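Local coordinates for chorismatase (PDB 4BPS), which hydrolyses chorismate to pyruvate and a dihydroxy-dihydrobenzoate, a step in the biosynthesis of the immunosuppressant polyketides FK506 and FK520, at residues 259-268 with 308-317; 292-301 with 335-343. All coordinates share one frame; numbering follows the deposited sequence.

From the N terminus, the first of the four segments is 259-268, on helix 259-274, followed by 292-301 with strand 296-300. The chain then enters helix 306-314; segment 308-317, most of that helix and the turn after it, packs back against the first helix and closes contact 1 over 39 intervening residues. After strand 323-327 it reaches 335-343, which pairs with strand 296-300 and closes contact 2 over 33. The segments alternate, and the two loops cross rather than nest. Contact 1 joins two helices and contact 2 two strands of the sheet under them; Gln262 OE1 meets Leu336 N, Ala266 packs on Ile339, and Val309 on Val298.

Contact 1 (259-268 with 308-317); sequences VTGQCEVALD and TVRRVCAARL
Two helices lying on one sheet of this YjgF-fold enzyme, 259-274 and 306-314, pack here with their segment axes 9.7 Å apart at closest approach and their directions 34° from parallel. Val312 is the knob of a knobs-into-holes contact, set among Thr260, Cys263, Glu264 and Leu267. Its CG1 lies 3.7 Å from Cys263 SG, while CG2 turns to the methyl of Thr260. With chi1 of -170°, Cys263 swings its sulfur anti to the backbone N and across to the other helix, where it also meets Cys313 SG at 3.7 Å. Toward the start of both segments, Val259 CG2 touches Val309 CG2 at 3.6 Å.

At the C-terminal end a salt-bridge network takes over. The Arg316 chain, bent at chi3 (65°), lays its guanidinium over Leu267 CB. NH1 of Arg316 bonds Glu264 OE1 at 2.7 Å, the carboxylate and guanidinium nearly coplanar, and also reaches Glu264 O, which already accepts from Asp268 N within its helix. NH2 of Arg316 bonds Asp268 OD1 at 2.8 Å. A water bridges the other carboxylate oxygen of Glu264, OE2, to Val312 O. With an alanine here instead of Arg316, the neighbouring carboxylates of Glu264 and Asp268 would probably be left without their shared cation, and the flank of Leu267 would lose its cover.

Beneath the helices run strands 296-300 and 337-343: Val309 rests on Val298, Val300 and Val337, Ala266 on Ile339, and Leu317 on Leu296 and on Val323 of strand 323-327.

Contact 2 (292-301 with 335-343); sequences DVDHLKVYVR and LLVEIEGMV. With 3EB (3-(2-carboxyethyl)benzoic acid), chain B.
Lys297, Tyr299 and Glu340 meet on one face of a buried antiparallel strand pair. Glu340, its CG wedged between backbone N and carbonyl carbon (chi1 65°), runs beside Lys297 and takes a salt bridge from NZ of Lys297 to its OE2 at 2.9 Å. The Tyr299 hydroxyl donates to Glu340 OE1 at 2.7 Å from well above the carboxylate plane, the ring turned 76° from it. Thr180 and Trp138 also bond this carboxylate, and Glu74 and Tyr140 share the lysine ammonium.

Strands 296-300 and 337-343 are central in a sheet of the YjgF fold, with a beta bulge between Asp294 and Lys297 that shifts the register by one. Gly341 fits there because a side chain would strike Val293 and Leu296. Also on the polar face stands Glu338, the proton acceptor, its OE2 3.2 Å from CA of the bound 3-(2-carboxyethyl)benzoic acid.

On the other face Val298 CG2 lies 4.0 Å from Ile339 CG2, tightly packed under the helices. Both ends are partly exposed. At one, Arg301 is still firmly held, NE bonding Leu335 O at 2.9 Å in the guanidinium plane while NH2 bonds Asn145; at the other, looser end Asp292 O stays 3.9 Å from Val343 CG1, its carboxylate turned to Val289 and His288.

Contact 1 (259-268 with 308-317)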
ATOM      1  N   VAL A 259     -15.874  11.488  10.939  1.00  5.56           N
ATOM      2  CA  VAL A 259     -14.791  11.369   9.971  1.00  5.34           C
ATOM      3  C   VAL A 259     -13.710  12.410  10.237  1.00  5.32           C
ATOM      4  O   VAL A 259     -12.526  12.160   9.973  1.00  6.20           O
ATOM      5  CB  VAL A 259     -15.299  11.442   8.525  1.00  5.98           C
ATOM      6  CG1 VAL A 259     -15.765  12.854   8.144  1.00  7.33           C
ATOM      7  CG2 VAL A 259     -14.245  10.926   7.578  1.00  6.14           C
ATOM      8  N   THR A 260     -14.093  13.582  10.729  1.00  5.83           N
ATOM      9  CA  THR A 260     -13.103  14.603  11.046  1.00  5.99           C
ATOM     10  C   THR A 260     -12.155  14.096  12.142  1.00  5.80           C
ATOM     11  O   THR A 260     -10.929  14.173  12.008  1.00  6.03           O
ATOM     12  CB  THR A 260     -13.794  15.895  11.483  1.00  7.40           C
ATOM     13  OG1 THR A 260     -14.496  16.429  10.369  1.00  8.39           O
ATOM     14  CG2 THR A 260     -12.783  16.934  11.971  1.00  8.91           C
ATOM     15  N   GLY A 261     -12.723  13.580  13.234  1.00  5.62           N
ATOM     16  CA  GLY A 261     -11.908  13.057  14.311  1.00  6.17           C
ATOM     17  C   GLY A 261     -11.036  11.881  13.881  1.00  5.45           C
ATOM     18  O   GLY A 261      -9.848  11.809  14.216  1.00  6.05           O
ATOM     19  N   GLN A 262     -11.598  10.957  13.092  1.00  5.21           N
ATOM     20  CA  GLN A 262     -10.791   9.851  12.580  1.00  5.24           C
ATOM     21  C   GLN A 262      -9.659  10.364  11.710  1.00  5.07           C
ATOM     22  O   GLN A 262      -8.542   9.845  11.780  1.00  5.23           O
ATOM     23  CB  GLN A 262     -11.612   8.816  11.813  1.00  5.14           C
ATOM     24  CG  GLN A 262     -12.544   8.004  12.714  1.00  5.46           C
ATOM     25  CD  GLN A 262     -13.108   6.796  12.017  1.00  5.42           C
ATOM     26  OE1 GLN A 262     -12.695   6.408  10.918  1.00  5.49           O
ATOM     27  NE2 GLN A 262     -14.070   6.167  12.651  1.00  6.52           N
ATOM     28  N   CYS A 263      -9.928  11.367  10.870  1.00  5.23           N
ATOM     29  CA  CYS A 263      -8.891  11.882   9.976  1.00  5.48           C
ATOM     30  C   CYS A 263      -7.776  12.554  10.812  1.00  5.32           C
ATOM     31  O   CYS A 263      -6.582  12.376  10.524  1.00  5.59           O
ATOM     32  CB  CYS A 263      -9.517  12.862   9.002  1.00  5.87           C
ATOM     33  SG  CYS A 263      -8.400  13.354   7.653  1.00  6.63           S
ATOM     34  N   GLU A 264      -8.170  13.309  11.850  1.00  5.42           N
ATOM     35  CA  GLU A 264      -7.174  13.948  12.717  1.00  5.76           C
ATOM     36  C   GLU A 264      -6.296  12.896  13.411  1.00  5.53           C
ATOM     37  O   GLU A 264      -5.077  13.070  13.496  1.00  5.73           O
ATOM     38  CB  GLU A 264      -7.856  14.846  13.739  1.00  6.35           C
ATOM     39  CG  GLU A 264      -8.553  16.074  13.143  1.00  8.02           C
ATOM     40  CD  GLU A 264      -7.618  17.206  12.720  1.00 11.25           C
ATOM     41  OE1 GLU A 264      -6.396  17.057  12.825  1.00 15.25           O
ATOM     42  OE2 GLU A 264      -8.119  18.251  12.257  1.00 12.25           O
ATOM     43  N   VAL A 265      -6.898  11.819  13.919  1.00  5.64           N
ATOM     44  CA  VAL A 265      -6.121  10.778  14.573  1.00  5.98           C
ATOM     45  C   VAL A 265      -5.253  10.012  13.571  1.00  5.68           C
ATOM     46  O   VAL A 265      -4.125   9.635  13.875  1.00  5.78           O
ATOM     47  CB  VAL A 265      -7.023   9.829  15.394  1.00  6.51           C
ATOM     48  CG1 VAL A 265      -6.238   8.622  15.899  1.00  7.58           C
ATOM     49  CG2 VAL A 265      -7.617  10.608  16.570  1.00  7.22           C
ATOM     50  N   ALA A 266      -5.765   9.764  12.362  1.00  5.56           N
ATOM     51  CA  ALA A 266      -4.959   9.123  11.327  1.00  5.54           C
ATOM     52  C   ALA A 266      -3.711   9.956  11.055  1.00  5.40           C
ATOM     53  O   ALA A 266      -2.594   9.435  10.973  1.00  5.62           O
ATOM     54  CB  ALA A 266      -5.777   8.936  10.053  1.00  6.34           C
ATOM     55  N   LEU A 267      -3.886  11.267  10.888  1.00  5.56           N
ATOM     56  CA  LEU A 267      -2.750  12.155  10.651  1.00  5.74           C
ATOM     57  C   LEU A 267      -1.823  12.186  11.872  1.00  5.29           C
ATOM     58  O   LEU A 267      -0.609  12.218  11.719  1.00  5.35           O
ATOM     59  CB  LEU A 267      -3.258  13.539  10.274  1.00  6.57           C
ATOM     60  CG  LEU A 267      -3.898  13.624   8.883  1.00  7.17           C
ATOM     61  CD1 LEU A 267      -4.672  14.948   8.743  1.00  8.29           C
ATOM     62  CD2 LEU A 267      -2.854  13.497   7.808  1.00  9.21           C
ATOM     63  N   ASP A 268      -2.396  12.202  13.084  1.00  5.36           N
ATOM     64  CA  ASP A 268      -1.577  12.111  14.293  1.00  5.72           C
ATOM     65  C   ASP A 268      -0.745  10.830  14.297  1.00  5.09           C
ATOM     66  O   ASP A 268       0.426  10.849  14.682  1.00  5.81           O
ATOM     67  CB  ASP A 268      -2.426  12.094  15.569  1.00  6.59           C
ATOM     68  CG  ASP A 268      -3.140  13.388  15.868  1.00  8.12           C
ATOM     69  OD1 ASP A 268      -2.829  14.436  15.277  1.00  8.16           O
ATOM     70  OD2 ASP A 268      -4.040  13.315  16.749  1.00  9.54           O
ATOM     71  N   THR A 308     -15.023  17.303   3.357  1.00  9.56           N
ATOM     72  CA  THR A 308     -14.707  17.458   4.764  1.00  9.71           C
ATOM     73  C   THR A 308     -13.266  16.994   5.011  1.00  8.55           C
ATOM     74  O   THR A 308     -12.452  17.701   5.625  1.00  8.97           O
ATOM     75  CB  THR A 308     -15.690  16.638   5.622  1.00 11.00           C
ATOM     76  OG1 THR A 308     -17.020  17.107   5.385  1.00 13.29           O
ATOM     77  CG2 THR A 308     -15.365  16.763   7.107  1.00 11.31           C
ATOM     78  N   VAL A 309     -12.958  15.805   4.512  1.00  7.10           N
ATOM     79  CA  VAL A 309     -11.630  15.251   4.687  1.00  7.08           C
ATOM     80  C   VAL A 309     -10.561  16.053   3.947  1.00  6.95           C
ATOM     81  O   VAL A 309      -9.478  16.292   4.488  1.00  6.85           O
ATOM     82  CB  VAL A 309     -11.623  13.765   4.263  1.00  7.03           C
ATOM     83  CG1 VAL A 309     -10.208  13.218   4.126  1.00  6.87           C
ATOM     84  CG2 VAL A 309     -12.424  12.935   5.249  1.00  7.56           C
ATOM     85  N   ARG A 310     -10.873  16.479   2.729  1.00  7.13           N
ATOM     86  CA  ARG A 310      -9.933  17.283   1.958  1.00  8.08           C
ATOM     87  C   ARG A 310      -9.496  18.507   2.770  1.00  8.28           C
ATOM     88  O   ARG A 310      -8.305  18.838   2.805  1.00  8.29           O
ATOM     89  CB  ARG A 310     -10.555  17.734   0.637  1.00  8.83           C
ATOM     90  CG  ARG A 310      -9.526  18.346  -0.302  1.00 10.34           C
ATOM     91  CD  ARG A 310     -10.144  18.787  -1.640  1.00 13.45           C
ATOM     92  NE  ARG A 310     -10.787  17.680  -2.366  1.00 17.80           N
ATOM     93  CZ  ARG A 310     -10.145  16.783  -3.110  1.00 23.52           C
ATOM     94  NH1 ARG A 310      -8.827  16.856  -3.260  1.00 25.58           N
ATOM     95  NH2 ARG A 310     -10.824  15.817  -3.723  1.00 25.87           N
ATOM     96  N   ARG A 311     -10.458  19.151   3.432  1.00  8.06           N
ATOM     97  CA  ARG A 311     -10.170  20.367   4.180  1.00  9.10           C
ATOM     98  C   ARG A 311      -9.339  20.080   5.436  1.00  8.61           C
ATOM     99  O   ARG A 311      -8.422  20.845   5.764  1.00  9.77           O
ATOM    100  CB  ARG A 311     -11.470  21.126   4.520  1.00 11.42           C
ATOM    101  CG  ARG A 311     -12.173  21.685   3.269  1.00 15.23           C
ATOM    102  CD  ARG A 311     -13.321  22.660   3.567  1.00 22.75           C
ATOM    103  NE  ARG A 311     -14.073  22.318   4.772  1.00 30.69           N
ATOM    104  CZ  ARG A 311     -15.195  21.603   4.789  1.00 35.58           C
ATOM    105  NH1 ARG A 311     -15.710  21.140   3.654  1.00 37.19           N
ATOM    106  NH2 ARG A 311     -15.803  21.348   5.947  1.00 36.13           N
ATOM    107  N   VAL A 312      -9.632  18.988   6.136  1.00  8.37           N
ATOM    108  CA  VAL A 312      -8.832  18.606   7.281  1.00  8.68           C
ATOM    109  C   VAL A 312      -7.398  18.347   6.868  1.00  8.35           C
ATOM    110  O   VAL A 312      -6.451  18.802   7.535  1.00  9.74           O
ATOM    111  CB  VAL A 312      -9.423  17.351   7.973  1.00 10.01           C
ATOM    112  CG1 VAL A 312      -8.467  16.819   9.027  1.00 11.02           C
ATOM    113  CG2 VAL A 312     -10.788  17.650   8.591  1.00 11.06           C
ATOM    114  N   CYS A 313      -7.227  17.621   5.772  1.00  7.94           N
ATOM    115  CA  CYS A 313      -5.896  17.303   5.311  1.00  8.76           C
ATOM    116  C   CYS A 313      -5.159  18.561   4.861  1.00  9.31           C
ATOM    117  O   CYS A 313      -3.978  18.708   5.140  1.00  9.96           O
ATOM    118  CB  CYS A 313      -5.942  16.274   4.182  1.00  8.98           C
ATOM    119  SG  CYS A 313      -6.401  14.605   4.750  1.00  8.73           S
ATOM    120  N   ALA A 314      -5.841  19.453   4.147  1.00  9.36           N
ATOM    121  CA  ALA A 314      -5.218  20.666   3.638  1.00 10.29           C
ATOM    122  C   ALA A 314      -4.720  21.572   4.770  1.00  9.40           C
ATOM    123  O   ALA A 314      -3.812  22.379   4.564  1.00  9.72           O
ATOM    124  CB  ALA A 314      -6.177  21.422   2.752  1.00 11.35           C
ATOM    125  N   ALA A 315      -5.305  21.467   5.962  1.00  8.39           N
ATOM    126  CA  ALA A 315      -4.848  22.265   7.074  1.00  8.95           C
ATOM    127  C   ALA A 315      -3.563  21.725   7.695  1.00  9.42           C
ATOM    128  O   ALA A 315      -2.928  22.434   8.479  1.00 12.29           O
ATOM    129  CB  ALA A 315      -5.943  22.338   8.150  1.00  9.94           C
ATOM    130  N   ARG A 316      -3.210  20.469   7.403  1.00  7.88           N
ATOM    131  CA  ARG A 316      -2.020  19.884   8.017  1.00  8.24           C
ATOM    132  C   ARG A 316      -0.931  19.472   7.038  1.00  7.93           C
ATOM    133  O   ARG A 316       0.243  19.527   7.397  1.00  9.31           O
ATOM    134  CB  ARG A 316      -2.415  18.705   8.902  1.00  8.66           C
ATOM    135  CG  ARG A 316      -3.232  19.199  10.129  1.00  9.05           C
ATOM    136  CD  ARG A 316      -3.705  18.100  11.057  1.00  9.30           C
ATOM    137  NE  ARG A 316      -2.596  17.411  11.708  1.00  8.51           N
ATOM    138  CZ  ARG A 316      -2.760  16.397  12.550  1.00  8.51           C
ATOM    139  NH1 ARG A 316      -3.992  15.925  12.803  1.00  8.17           N
ATOM    140  NH2 ARG A 316      -1.700  15.811  13.083  1.00  9.23           N
ATOM    141  N   LEU A 317      -1.303  19.061   5.820  1.00  7.47           N
ATOM    142  CA  LEU A 317      -0.324  18.626   4.826  1.00  7.33           C
ATOM    143  C   LEU A 317       0.302  19.828   4.117  1.00  7.20           C
ATOM    144  O   LEU A 317      -0.250  20.927   4.138  1.00  8.61           O
ATOM    145  CB  LEU A 317      -0.988  17.707   3.791  1.00  7.53           C
ATOM    146  CG  LEU A 317      -1.589  16.428   4.372  1.00  8.44           C
ATOM    147  CD1 LEU A 317      -2.285  15.655   3.273  1.00  9.57           C
ATOM    148  CD2 LEU A 317      -0.551  15.566   5.106  1.00  9.28           C
TER
HETATM  149  O   HOH W   1      -6.812  19.771  10.387  1.00 16.04           O

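Contact 2 (292-301 with 335-343)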
ATOM      1  N   ASP A 292       6.494  17.005   5.429  1.00  7.30           N
ATOM      2  CA  ASP A 292       7.506  16.325   4.619  1.00  7.31           C
ATOM      3  C   ASP A 292       6.921  15.196   3.779  1.00  6.70           C
ATOM      4  O   ASP A 292       7.589  14.687   2.883  1.00  8.34           O
ATOM      5  CB  ASP A 292       8.589  15.696   5.500  1.00  8.25           C
ATOM      6  CG  ASP A 292       9.353  16.695   6.325  1.00  8.82           C
ATOM      7  OD1 ASP A 292       9.458  17.870   5.923  1.00 10.23           O
ATOM      8  OD2 ASP A 292       9.871  16.260   7.389  1.00  9.12           O
ATOM      9  N   VAL A 293       5.685  14.785   4.073  1.00  6.40           N
ATOM     10  CA  VAL A 293       5.111  13.635   3.394  1.00  6.53           C
ATOM     11  C   VAL A 293       4.584  14.069   2.031  1.00  6.54           C
ATOM     12  O   VAL A 293       4.093  15.187   1.847  1.00  6.56           O
ATOM     13  CB  VAL A 293       4.001  12.983   4.270  1.00  6.78           C
ATOM     14  CG1 VAL A 293       3.471  11.716   3.610  1.00  6.99           C
ATOM     15  CG2 VAL A 293       4.529  12.656   5.663  1.00  7.27           C
ATOM     16  N   ASP A 294       4.701  13.181   1.050  1.00  6.56           N
ATOM     17  CA  ASP A 294       4.268  13.490  -0.309  1.00  6.59           C
ATOM     18  C   ASP A 294       3.625  12.233  -0.919  1.00  5.67           C
ATOM     19  O   ASP A 294       3.641  11.142  -0.329  1.00  6.36           O
ATOM     20  CB  ASP A 294       5.485  13.964  -1.110  1.00  7.77           C
ATOM     21  CG  ASP A 294       5.138  14.789  -2.350  1.00  8.62           C
ATOM     22  OD1 ASP A 294       3.959  14.973  -2.719  1.00  8.35           O
ATOM     23  OD2 ASP A 294       6.129  15.241  -2.983  1.00 11.16           O
ATOM     24  N   HIS A 295       3.019  12.412  -2.091  1.00  5.96           N
ATOM     25  CA  HIS A 295       2.365  11.330  -2.829  1.00  5.74           C
ATOM     26  C   HIS A 295       1.420  10.556  -1.923  1.00  5.76           C
ATOM     27  O   HIS A 295       1.475   9.330  -1.763  1.00  6.15           O
ATOM     28  CB  HIS A 295       3.387  10.471  -3.579  1.00  6.04           C
ATOM     29  CG  HIS A 295       4.121  11.288  -4.587  1.00  6.50           C
ATOM     30  ND1 HIS A 295       5.365  11.829  -4.331  1.00  7.34           N
ATOM     31  CD2 HIS A 295       3.724  11.786  -5.789  1.00  7.39           C
ATOM     32  CE1 HIS A 295       5.712  12.599  -5.351  1.00  8.04           C
ATOM     33  NE2 HIS A 295       4.740  12.587  -6.250  1.00  8.15           N
ATOM     34  N   LEU A 296       0.510  11.325  -1.343  1.00  5.73           N
ATOM     35  CA  LEU A 296      -0.485  10.786  -0.431  1.00  5.74           C
ATOM     36  C   LEU A 296      -1.741  10.359  -1.158  1.00  5.49           C
ATOM     37  O   LEU A 296      -2.217  11.060  -2.052  1.00  5.96           O
ATOM     38  CB  LEU A 296      -0.845  11.809   0.641  1.00  6.27           C
ATOM     39  CG  LEU A 296       0.331  12.263   1.520  1.00  6.90           C
ATOM     40  CD1 LEU A 296       0.864  13.629   1.105  1.00  7.08           C
ATOM     41  CD2 LEU A 296      -0.093  12.288   2.978  1.00  7.52           C
ATOM     42  N   LYS A 297      -2.275   9.221  -0.737  1.00  5.18           N
ATOM     43  CA  LYS A 297      -3.619   8.805  -1.117  1.00  5.50           C
ATOM     44  C   LYS A 297      -4.476   8.810   0.136  1.00  5.02           C
ATOM     45  O   LYS A 297      -4.057   8.286   1.178  1.00  5.25           O
ATOM     46  CB  LYS A 297      -3.620   7.435  -1.793  1.00  6.26           C
ATOM     47  CG  LYS A 297      -2.980   7.522  -3.192  1.00  7.13           C
ATOM     48  CD  LYS A 297      -2.109   6.341  -3.546  1.00  7.36           C
ATOM     49  CE  LYS A 297      -2.899   5.080  -3.567  1.00  6.92           C
ATOM     50  NZ  LYS A 297      -1.987   3.869  -3.557  1.00  6.70           N
ATOM     51  N   VAL A 298      -5.655   9.408   0.015  1.00  4.73           N
ATOM     52  CA  VAL A 298      -6.584   9.572   1.117  1.00  5.28           C
ATOM     53  C   VAL A 298      -7.875   8.843   0.711  1.00  4.77           C
ATOM     54  O   VAL A 298      -8.552   9.276  -0.222  1.00  6.06           O
ATOM     55  CB  VAL A 298      -6.845  11.075   1.399  1.00  6.09           C
ATOM     56  CG1 VAL A 298      -7.850  11.224   2.545  1.00  6.87           C
ATOM     57  CG2 VAL A 298      -5.544  11.795   1.727  1.00  6.90           C
ATOM     58  N   TYR A 299      -8.149   7.728   1.382  1.00  4.92           N
ATOM     59  CA  TYR A 299      -9.302   6.906   1.066  1.00  5.16           C
ATOM     60  C   TYR A 299     -10.441   7.304   1.969  1.00  5.17           C
ATOM     61  O   TYR A 299     -10.244   7.400   3.189  1.00  5.51           O
ATOM     62  CB  TYR A 299      -8.956   5.448   1.310  1.00  5.62           C
ATOM     63  CG  TYR A 299      -7.705   4.944   0.615  1.00  5.23           C
ATOM     64  CD1 TYR A 299      -7.701   4.657  -0.751  1.00  5.79           C
ATOM     65  CD2 TYR A 299      -6.526   4.701   1.331  1.00  5.90           C
ATOM     66  CE1 TYR A 299      -6.569   4.140  -1.379  1.00  5.90           C
ATOM     67  CE2 TYR A 299      -5.386   4.184   0.720  1.00  5.45           C
ATOM     68  CZ  TYR A 299      -5.421   3.901  -0.645  1.00  5.49           C
ATOM     69  OH  TYR A 299      -4.342   3.360  -1.295  1.00  6.12           O
ATOM     70  N   VAL A 300     -11.616   7.562   1.385  1.00  5.41           N
ATOM     71  CA  VAL A 300     -12.751   8.086   2.137  1.00  5.33           C
ATOM     72  C   VAL A 300     -13.980   7.259   1.820  1.00  5.23           C
ATOM     73  O   VAL A 300     -14.348   7.084   0.649  1.00  5.34           O
ATOM     74  CB  VAL A 300     -13.029   9.565   1.768  1.00  5.91           C
ATOM     75  CG1 VAL A 300     -14.161  10.123   2.601  1.00  6.66           C
ATOM     76  CG2 VAL A 300     -11.746  10.421   1.970  1.00  6.81           C
ATOM     77  N   ARG A 301     -14.631   6.743   2.867  1.00  5.63           N
ATOM     78  CA  ARG A 301     -15.744   5.813   2.686  1.00  5.71           C
ATOM     79  C   ARG A 301     -16.983   6.450   2.046  1.00  5.74           C
ATOM     80  O   ARG A 301     -17.597   5.846   1.151  1.00  6.18           O
ATOM     81  CB  ARG A 301     -16.114   5.196   4.040  1.00  5.84           C
ATOM     82  CG  ARG A 301     -17.375   4.307   3.997  1.00  6.06           C
ATOM     83  CD  ARG A 301     -17.624   3.640   5.344  1.00  6.35           C
ATOM     84  NE  ARG A 301     -16.550   2.731   5.723  1.00  6.29           N
ATOM     85  CZ  ARG A 301     -16.450   1.469   5.292  1.00  6.36           C
ATOM     86  NH1 ARG A 301     -17.380   0.931   4.504  1.00  6.92           N
ATOM     87  NH2 ARG A 301     -15.378   0.750   5.638  1.00  6.63           N
ATOM     88  N   LEU A 335     -14.355   2.212  10.099  1.00  5.32           N
ATOM     89  CA  LEU A 335     -13.319   3.148   9.685  1.00  5.41           C
ATOM     90  C   LEU A 335     -13.824   3.916   8.477  1.00  5.17           C
ATOM     91  O   LEU A 335     -14.353   3.330   7.524  1.00  6.01           O
ATOM     92  CB  LEU A 335     -12.001   2.424   9.393  1.00  5.99           C
ATOM     93  CG  LEU A 335     -11.361   1.766  10.625  1.00  6.65           C
ATOM     94  CD1 LEU A 335     -10.172   0.910  10.200  1.00  7.44           C
ATOM     95  CD2 LEU A 335     -10.947   2.803  11.686  1.00  7.13           C
ATOM     96  N   LEU A 336     -13.634   5.231   8.525  1.00  4.94           N
ATOM     97  CA  LEU A 336     -14.252   6.147   7.583  1.00  4.91           C
ATOM     98  C   LEU A 336     -13.265   6.818   6.638  1.00  4.29           C
ATOM     99  O   LEU A 336     -13.669   7.450   5.651  1.00  5.15           O
ATOM    100  CB  LEU A 336     -14.989   7.238   8.369  1.00  5.52           C
ATOM    101  CG  LEU A 336     -16.011   6.712   9.388  1.00  6.63           C
ATOM    102  CD1 LEU A 336     -16.560   7.848  10.232  1.00  8.00           C
ATOM    103  CD2 LEU A 336     -17.123   5.961   8.688  1.00  8.02           C
ATOM    104  N   VAL A 337     -11.971   6.728   6.970  1.00  4.77           N
ATOM    105  CA  VAL A 337     -10.928   7.438   6.238  1.00  5.26           C
ATOM    106  C   VAL A 337      -9.590   6.796   6.556  1.00  5.17           C
ATOM    107  O   VAL A 337      -9.381   6.312   7.683  1.00  5.89           O
ATOM    108  CB  VAL A 337     -10.918   8.939   6.628  1.00  6.38           C
ATOM    109  CG1 VAL A 337     -10.765   9.162   8.161  1.00  6.92           C
ATOM    110  CG2 VAL A 337      -9.829   9.710   5.842  1.00  6.70           C
ATOM    111  N   GLU A 338      -8.681   6.764   5.581  1.00  5.29           N
ATOM    112  CA  GLU A 338      -7.300   6.386   5.846  1.00  6.20           C
ATOM    113  C   GLU A 338      -6.386   7.183   4.923  1.00  6.04           C
ATOM    114  O   GLU A 338      -6.817   7.635   3.856  1.00  6.86           O
ATOM    115  CB  GLU A 338      -7.035   4.920   5.556  1.00  7.84           C
ATOM    116  CG  GLU A 338      -7.593   3.994   6.566  1.00  7.96           C
ATOM    117  CD  GLU A 338      -7.131   2.580   6.304  1.00  8.41           C
ATOM    118  OE1 GLU A 338      -6.849   2.251   5.111  1.00  8.29           O
ATOM    119  OE2 GLU A 338      -7.042   1.784   7.247  1.00 11.29           O
ATOM    120  N   ILE A 339      -5.128   7.327   5.326  1.00  6.04           N
ATOM    121  CA  ILE A 339      -4.154   8.074   4.565  1.00  5.89           C
ATOM    122  C   ILE A 339      -2.853   7.280   4.485  1.00  4.93           C
ATOM    123  O   ILE A 339      -2.378   6.773   5.505  1.00  5.02           O
ATOM    124  CB  ILE A 339      -3.869   9.441   5.216  1.00  7.94           C
ATOM    125  CG1 ILE A 339      -5.165  10.206   5.489  1.00 11.47           C
ATOM    126  CG2 ILE A 339      -2.935  10.274   4.339  1.00  8.57           C
ATOM    127  CD1 ILE A 339      -5.547  10.276   6.919  1.00 15.87           C
ATOM    128  N   GLU A 340      -2.279   7.180   3.278  1.00  5.12           N
ATOM    129  CA  GLU A 340      -0.942   6.646   3.092  1.00  5.17           C
ATOM    130  C   GLU A 340      -0.084   7.722   2.419  1.00  4.80           C
ATOM    131  O   GLU A 340      -0.593   8.688   1.853  1.00  5.00           O
ATOM    132  CB  GLU A 340      -0.962   5.374   2.222  1.00  5.39           C
ATOM    133  CG  GLU A 340      -1.419   5.610   0.801  1.00  5.78           C
ATOM    134  CD  GLU A 340      -1.385   4.346  -0.041  1.00  5.53           C
ATOM    135  OE1 GLU A 340      -2.135   3.397   0.266  1.00  5.94           O
ATOM    136  OE2 GLU A 340      -0.592   4.291  -1.032  1.00  6.45           O
ATOM    137  N   GLY A 341       1.229   7.512   2.397  1.00  4.83           N
ATOM    138  CA  GLY A 341       2.109   8.410   1.693  1.00  5.64           C
ATOM    139  C   GLY A 341       3.557   7.990   1.916  1.00  5.42           C
ATOM    140  O   GLY A 341       3.831   6.927   2.470  1.00  5.75           O
HETATM  141  N   MSE A 342       4.494   8.856   1.536  1.00  5.35           N
HETATM  142  CA  MSE A 342       5.915   8.515   1.675  1.00  5.83           C
HETATM  143  C   MSE A 342       6.733   9.776   1.877  1.00  6.31           C
HETATM  144  O   MSE A 342       6.292  10.890   1.576  1.00  6.74           O
HETATM  145  CB  MSE A 342       6.427   7.726   0.461  1.00  6.29           C
HETATM  146  CG  MSE A 342       6.396   8.486  -0.846  1.00  7.35           C
HETATM  147 SE   MSE A 342       7.291   7.514  -2.289  1.00  9.57          SE
HETATM  148  CE  MSE A 342       9.084   7.980  -1.791  1.00 12.04           C
ATOM    149  N   VAL A 343       7.940   9.598   2.397  1.00  6.50           N
ATOM    150  CA  VAL A 343       8.930  10.660   2.423  1.00  7.03           C
ATOM    151  C   VAL A 343      10.085  10.233   1.522  1.00  7.03           C
ATOM    152  O   VAL A 343      10.730   9.209   1.755  1.00  7.17           O
ATOM    153  CB  VAL A 343       9.444  10.930   3.849  1.00  7.58           C
ATOM    154  CG1 VAL A 343      10.407  12.120   3.859  1.00  8.62           C
ATOM    155  CG2 VAL A 343       8.282  11.222   4.777  1.00  8.67           C
TER
HETATM  156  C   3EB B1345      -5.463  -0.926  10.644  1.00  5.35           C
HETATM  157  O   3EB B1345      -5.611  -2.107  10.978  1.00  5.73           O
HETATM  158  CA  3EB B1345      -6.304  -0.288   9.574  1.00  5.53           C
HETATM  159  OAB 3EB B1345      -4.677  -5.433   5.946  1.00  5.47           O
HETATM  160  OAD 3EB B1345      -2.977  -4.713   4.716  1.00  5.49           O
HETATM  161  CAE 3EB B1345      -4.198  -0.642   7.401  1.00  5.28           C
HETATM  162  CAF 3EB B1345      -3.090  -0.970   6.629  1.00  4.97           C
HETATM  163  CAG 3EB B1345      -5.240  -1.554   7.569  1.00  4.77           C
HETATM  164  CAH 3EB B1345      -3.011  -2.203   6.005  1.00  5.00           C
HETATM  165  CAL 3EB B1345      -3.919  -4.515   5.573  1.00  5.09           C
HETATM  166  CAM 3EB B1345      -5.134  -2.800   6.949  1.00  4.86           C
HETATM  167  CAN 3EB B1345      -4.021  -3.143   6.182  1.00  5.07           C
HETATM  168  OXT 3EB B1345      -4.621  -0.145  11.231  1.00  5.69           O
HETATM  169  C2  3EB B1345      -6.496  -1.215   8.356  1.00  5.40           C